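Local coordinates for protein cadherin-23 (Mus musculus, PDB 5VH2) that is an adhesion protein of cadherin repeats joined by calcium-binding linkers, probably acting in hearing and mechanotransduction, at residues Leu71-Thr77 / Leu103-Glu109; Asp35-Gly41 / Thr86-Pro90. The protein carries 1 engineered substitution. All coordinates share one frame. Numbering follows the deposited sequence.

Interaction 1. Residues Leu71-Thr77 / Leu103-Glu109; sequences LDYETKT and LLNELDE. With CA (calcium ion), chain G; CA (calcium ion), chain F; NA (sodium ion), chain H.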
loop_
_atom_site.group_PDB
_atom_site.type_symbol
_atom_site.label_atom_id
_atom_site.label_comp_id
_atom_site.label_asym_id
_atom_site.label_seq_id
_atom_site.Cartn_x
_atom_site.Cartn_y
_atom_site.Cartn_z
ATOM N N LEU A 71 0.690 4.013 9.032
ATOM C CA LEU A 71 -0.401 3.103 8.744
ATOM C C LEU A 71 -0.083 2.335 7.483
ATOM O O LEU A 71 0.858 2.687 6.769
ATOM C CB LEU A 71 -1.734 3.846 8.609
ATOM C CG LEU A 71 -2.127 4.671 9.830
ATOM C CD1 LEU A 71 -3.203 5.677 9.431
ATOM C CD2 LEU A 71 -2.625 3.748 10.929
ATOM N N ASP A 72 -0.805 1.225 7.305
ATOM C CA ASP A 72 -0.644 0.395 6.134
ATOM C C ASP A 72 -1.940 -0.365 5.796
ATOM O O ASP A 72 -2.375 -1.281 6.539
ATOM C CB ASP A 72 0.533 -0.544 6.367
ATOM C CG ASP A 72 0.942 -1.304 5.123
ATOM O OD1 ASP A 72 0.464 -0.977 3.995
ATOM O OD2 ASP A 72 1.773 -2.228 5.296
ATOM N N TYR A 73 -2.550 0.009 4.668
ATOM C CA TYR A 73 -3.715 -0.700 4.146
ATOM C C TYR A 73 -3.436 -2.187 3.970
ATOM O O TYR A 73 -4.247 -3.044 4.348
ATOM C CB TYR A 73 -4.126 -0.114 2.810
ATOM C CG TYR A 73 -5.401 -0.685 2.259
ATOM C CD1 TYR A 73 -6.632 -0.170 2.641
ATOM C CD2 TYR A 73 -5.389 -1.714 1.339
ATOM C CE1 TYR A 73 -7.819 -0.675 2.142
ATOM C CE2 TYR A 73 -6.582 -2.235 0.832
ATOM C CZ TYR A 73 -7.797 -1.709 1.248
ATOM O OH TYR A 73 -8.996 -2.189 0.783
ATOM N N GLU A 74 -2.260 -2.477 3.437
ATOM C CA GLU A 74 -1.844 -3.845 3.142
ATOM C C GLU A 74 -1.503 -4.676 4.373
ATOM O O GLU A 74 -1.370 -5.874 4.249
ATOM C CB GLU A 74 -0.642 -3.835 2.186
ATOM C CG GLU A 74 -0.965 -3.550 0.703
ATOM C CD GLU A 74 -1.340 -2.096 0.401
ATOM O OE1 GLU A 74 -2.154 -1.889 -0.525
ATOM O OE2 GLU A 74 -0.835 -1.155 1.065
ATOM N N THR A 75 -1.349 -4.071 5.548
ATOM C CA THR A 75 -1.205 -4.831 6.815
ATOM C C THR A 75 -2.490 -4.848 7.650
ATOM O O THR A 75 -2.766 -5.836 8.312
ATOM C CB THR A 75 -0.091 -4.264 7.701
ATOM O OG1 THR A 75 1.137 -4.284 6.981
ATOM C CG2 THR A 75 0.048 -5.090 9.017
ATOM N N LYS A 76 -3.244 -3.744 7.649
ATOM C CA LYS A 76 -4.536 -3.733 8.349
ATOM C C LYS A 76 -5.445 -2.646 7.775
ATOM O O LYS A 76 -5.104 -1.471 7.740
ATOM C CB LYS A 76 -4.320 -3.523 9.859
ATOM C CG LYS A 76 -5.509 -3.834 10.744
ATOM C CD LYS A 76 -5.074 -3.856 12.195
ATOM C CE LYS A 76 -6.167 -3.396 13.163
ATOM N NZ LYS A 76 -7.264 -4.396 13.395
ATOM N N THR A 77 -6.608 -3.068 7.312
ATOM C CA THR A 77 -7.521 -2.213 6.560
ATOM C C THR A 77 -8.427 -1.361 7.446
ATOM O O THR A 77 -8.912 -0.319 7.008
ATOM C CB THR A 77 -8.433 -3.078 5.676
ATOM O OG1 THR A 77 -8.974 -4.159 6.456
ATOM C CG2 THR A 77 -7.629 -3.647 4.510
ATOM N N LEU A 103 -9.294 2.511 6.348
ATOM C CA LEU A 103 -8.189 3.133 5.627
ATOM C C LEU A 103 -8.444 3.160 4.121
ATOM O O LEU A 103 -9.073 2.254 3.561
ATOM C CB LEU A 103 -6.900 2.355 5.873
ATOM C CG LEU A 103 -6.299 2.333 7.268
ATOM C CD1 LEU A 103 -4.870 1.837 7.192
ATOM C CD2 LEU A 103 -6.310 3.724 7.868
ATOM N N LEU A 104 -7.914 4.187 3.470
ATOM C CA LEU A 104 -8.021 4.343 2.029
ATOM C C LEU A 104 -6.741 3.769 1.424
ATOM O O LEU A 104 -5.650 4.243 1.708
ATOM C CB LEU A 104 -8.195 5.827 1.691
ATOM C CG LEU A 104 -7.963 6.324 0.258
ATOM C CD1 LEU A 104 -8.905 5.637 -0.700
ATOM C CD2 LEU A 104 -8.190 7.824 0.213
ATOM N N ASN A 105 -6.866 2.717 0.634
ATOM C CA ASN A 105 -5.732 2.197 -0.120
ATOM C C ASN A 105 -5.210 3.259 -1.078
ATOM O O ASN A 105 -5.964 3.843 -1.840
ATOM C CB ASN A 105 -6.139 0.955 -0.893
ATOM C CG ASN A 105 -4.956 0.257 -1.548
ATOM O OD1 ASN A 105 -3.782 0.442 -1.158
ATOM N ND2 ASN A 105 -5.255 -0.564 -2.556
ATOM N N GLU A 106 -3.930 3.553 -0.970
ATOM C CA GLU A 106 -3.265 4.440 -1.893
ATOM C C GLU A 106 -2.108 3.701 -2.524
ATOM O O GLU A 106 -1.678 2.663 -2.016
ATOM C CB GLU A 106 -2.705 5.636 -1.156
ATOM C CG GLU A 106 -3.687 6.417 -0.308
ATOM C CD GLU A 106 -3.080 7.740 0.132
ATOM O OE1 GLU A 106 -3.019 8.670 -0.707
ATOM O OE2 GLU A 106 -2.605 7.831 1.291
ATOM N N LEU A 107 -1.604 4.243 -3.621
ATOM C CA LEU A 107 -0.521 3.633 -4.361
ATOM C C LEU A 107 0.815 3.906 -3.676
ATOM O O LEU A 107 1.501 4.886 -3.978
ATOM C CB LEU A 107 -0.520 4.177 -5.775
ATOM C CG LEU A 107 0.284 3.387 -6.808
ATOM C CD1 LEU A 107 -0.387 2.080 -7.241
ATOM C CD2 LEU A 107 0.494 4.292 -8.008
ATOM N N ASP A 108 1.184 3.006 -2.767
ATOM C CA ASP A 108 2.417 3.110 -1.980
ATOM C C ASP A 108 3.240 1.803 -1.926
ATOM O O ASP A 108 4.092 1.644 -1.065
ATOM C CB ASP A 108 2.059 3.541 -0.557
ATOM C CG ASP A 108 1.256 2.484 0.207
ATOM O OD1 ASP A 108 0.584 1.632 -0.415
ATOM O OD2 ASP A 108 1.273 2.508 1.448
ATOM N N GLU A 109 2.977 0.875 -2.836
ATOM C CA GLU A 109 3.625 -0.438 -2.778
ATOM C C GLU A 109 4.190 -0.814 -4.131
ATOM O O GLU A 109 3.843 -0.206 -5.126
ATOM C CB GLU A 109 2.657 -1.539 -2.314
ATOM C CG GLU A 109 2.022 -1.326 -0.963
ATOM C CD GLU A 109 2.998 -1.450 0.175
ATOM O OE1 GLU A 109 2.584 -1.189 1.313
ATOM O OE2 GLU A 109 4.165 -1.802 -0.062
HETATM CA CA CA G . 0.623 0.017 1.681
HETATM CA CA CA F . -1.668 0.704 -0.807
HETATM NA NA NA H . 2.258 -1.236 -6.536
#
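This is the calcium-binding linker between two successive cadherin repeats, where the Asp-Tyr-Glu loop 71-77 faces the chain as it leaves strand 94-104. Leu103 anchors that exit: its N donates to Thr77 O (2.9 Å, 152°), while Leu103 CD1 lies 4.0 Å from Leu71 CB and 3.4 Å from Lys76 O. Two residues on, Asn105 CB stands 3.4 Å from the Tyr73 ring centroid, 6° off the normal, a CH-pi contact over the ring face. Asn105 OD1 binds calcium F at 2.2 Å, and Glu106 adds its backbone O at 2.3 Å. Asp108 then joins the two ions: OD1 reaches calcium F at 2.5 Å and calcium G at 2.6 Å. Glu74 OE2 also bridges them, 2.8 and 2.0 Å from F and G respectively. Glu20 supplies a ligand to both ions, and Asp141 of the next repeat adds one to calcium F. Glu109 OE1 binds calcium G (2.3 Å), as does Asp72 OD1 (2.5 Å), and Glu109 O lies 2.4 Å from the sodium ion.

Interaction 2. Residues Asp35-Gly41 / Thr86-Pro90; sequences DKDTGDG and TDGAP. With CA (calcium ion), chain E.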
loop_
_atom_site.group_PDB
_atom_site.type_symbol
_atom_site.label_atom_id
_atom_site.label_comp_id
_atom_site.label_asym_id
_atom_site.label_seq_id
_atom_site.Cartn_x
_atom_site.Cartn_y
_atom_site.Cartn_z
ATOM N N ASP A 35 -20.732 15.531 30.849
ATOM C CA ASP A 35 -21.112 15.219 32.224
ATOM C C ASP A 35 -21.609 16.524 32.831
ATOM O O ASP A 35 -20.935 17.529 32.745
ATOM C CB ASP A 35 -19.906 14.670 32.963
ATOM C CG ASP A 35 -20.270 13.984 34.260
ATOM O OD1 ASP A 35 -21.183 14.420 34.988
ATOM O OD2 ASP A 35 -19.572 13.041 34.620
ATOM N N LYS A 36 -22.834 16.517 33.342
ATOM C CA LYS A 36 -23.492 17.781 33.731
ATOM C C LYS A 36 -23.503 17.964 35.243
ATOM O O LYS A 36 -24.084 18.907 35.737
ATOM C CB LYS A 36 -24.904 17.874 33.146
ATOM C CG LYS A 36 -24.917 17.718 31.607
ATOM C CD LYS A 36 -26.245 17.899 30.892
ATOM C CE LYS A 36 -27.454 17.404 31.672
ATOM N NZ LYS A 36 -27.390 15.972 32.101
ATOM N N ASP A 37 -22.764 17.119 35.954
ATOM C CA ASP A 37 -22.288 17.447 37.299
ATOM C C ASP A 37 -21.383 18.636 37.246
ATOM O O ASP A 37 -20.635 18.794 36.290
ATOM C CB ASP A 37 -21.463 16.297 37.870
ATOM C CG ASP A 37 -22.259 15.009 37.973
ATOM O OD1 ASP A 37 -23.489 15.101 37.907
ATOM O OD2 ASP A 37 -21.688 13.908 38.050
ATOM N N THR A 38 -21.458 19.477 38.272
ATOM C CA THR A 38 -20.515 20.604 38.429
ATOM C C THR A 38 -19.144 20.138 38.858
ATOM O O THR A 38 -18.944 18.995 39.263
ATOM C CB THR A 38 -20.996 21.598 39.494
ATOM O OG1 THR A 38 -21.239 20.878 40.709
ATOM C CG2 THR A 38 -22.261 22.308 39.049
ATOM N N GLY A 39 -18.202 21.062 38.768
ATOM C CA GLY A 39 -16.860 20.877 39.335
ATOM C C GLY A 39 -16.210 19.645 38.775
ATOM O O GLY A 39 -16.466 19.310 37.643
ATOM N N ASP A 40 -15.456 18.917 39.576
ATOM C CA ASP A 40 -14.667 17.783 39.049
ATOM C C ASP A 40 -15.496 16.564 38.672
ATOM O O ASP A 40 -15.091 15.743 37.845
ATOM C CB ASP A 40 -13.621 17.334 40.071
ATOM C CG ASP A 40 -12.627 18.396 40.387
ATOM O OD1 ASP A 40 -12.383 19.236 39.467
ATOM O OD2 ASP A 40 -12.109 18.360 41.552
ATOM N N GLY A 41 -16.688 16.467 39.253
ATOM C CA GLY A 41 -17.661 15.459 38.884
ATOM C C GLY A 41 -18.168 15.537 37.459
ATOM O O GLY A 41 -18.665 14.533 36.940
ATOM N N THR A 86 -13.899 8.992 31.957
ATOM C CA THR A 86 -14.010 8.825 33.389
ATOM C C THR A 86 -14.180 10.210 34.001
ATOM O O THR A 86 -13.376 11.091 33.721
ATOM C CB THR A 86 -12.713 8.192 33.881
ATOM O OG1 THR A 86 -12.504 6.968 33.184
ATOM C CG2 THR A 86 -12.767 7.903 35.316
ATOM N N ASP A 87 -15.225 10.450 34.793
ATOM C CA ASP A 87 -15.313 11.758 35.478
ATOM C C ASP A 87 -14.244 11.918 36.574
ATOM O O ASP A 87 -13.584 10.947 36.953
ATOM C CB ASP A 87 -16.732 12.140 35.941
ATOM C CG ASP A 87 -17.286 11.246 37.006
ATOM O OD1 ASP A 87 -16.540 10.394 37.514
ATOM O OD2 ASP A 87 -18.513 11.397 37.295
ATOM N N GLY A 88 -14.018 13.166 36.981
ATOM C CA GLY A 88 -12.778 13.579 37.642
ATOM C C GLY A 88 -12.839 13.533 39.143
ATOM O O GLY A 88 -11.900 13.908 39.792
ATOM N N ALA A 89 -13.953 13.071 39.687
ATOM C CA ALA A 89 -14.101 12.927 41.116
ATOM C C ALA A 89 -14.536 11.507 41.420
ATOM O O ALA A 89 -15.139 10.853 40.566
ATOM C CB ALA A 89 -15.139 13.908 41.632
ATOM N N PRO A 90 -14.278 11.035 42.655
ATOM C CA PRO A 90 -14.913 9.828 43.170
ATOM C C PRO A 90 -16.421 9.788 42.872
ATOM O O PRO A 90 -17.089 10.808 43.059
ATOM C CB PRO A 90 -14.686 9.953 44.679
ATOM C CG PRO A 90 -13.401 10.674 44.800
ATOM C CD PRO A 90 -13.296 11.578 43.606
HETATM CA CA CA E . -20.265 12.570 37.371
#
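Three aspartates in three different chi1 wells converge on one calcium ion at the N-terminal tip of the first of the two repeats in this fragment. Asp35 (t, -165°) is held by an Asx turn, in which its OD1 accepts from Asp37 N at 3.3 Å and 158°, while OD2 meets the calcium at a long 2.9 Å. Asp37 takes m (-60°) and brings OD2 to 2.1 Å from the ion. From segment 86-90, Asp87 adopts p (65°), which places its OD2 also 2.1 Å from the calcium; the same oxygen accepts a hydrogen bond from Asn93 ND2. Gly41 contributes its backbone O at 2.6 Å, and the backbone O of Glu4 completes the protein ligands. Direct contact between the segments is slight. Asp40 O receives a weak hydrogen bond from Gly88 N (2.9 Å, 130°), and Asp40 CB lies 4.1 Å from Ala89 CB. The Asp-X-Asp motif of Asp35 and Asp37, joined by Asp87, resembles the third site of cadherin linkers, so the ion probably marks the junction with the preceding repeat of the full-length protein. Asp35 OD2 and Asp87 OD2 lie 3.3 Å apart, so the cation offsets their repulsion and probably keeps the segments together.

Both contacts are surface sites at the ends of one repeat, their centres about 40 Å apart and their nearest atoms about 23 Å. Strand 78-87 spans the distance: it starts just after loop 71-77 and runs into segment 86-90, and its sheet neighbour, strand 94-104, leads into interaction 1. The chemistry differs with place. At the linker, two calcium ions share carboxylates, and two leucines and a tyrosine ring add apolar contact, burying 492 Å². Interaction 2, at the N-terminal tip of this fragment, buries 214 Å² around one ion, with no aromatic ring and little carbon contact, and a weak cross-segment hydrogen bond in place of the sound one in interaction 1.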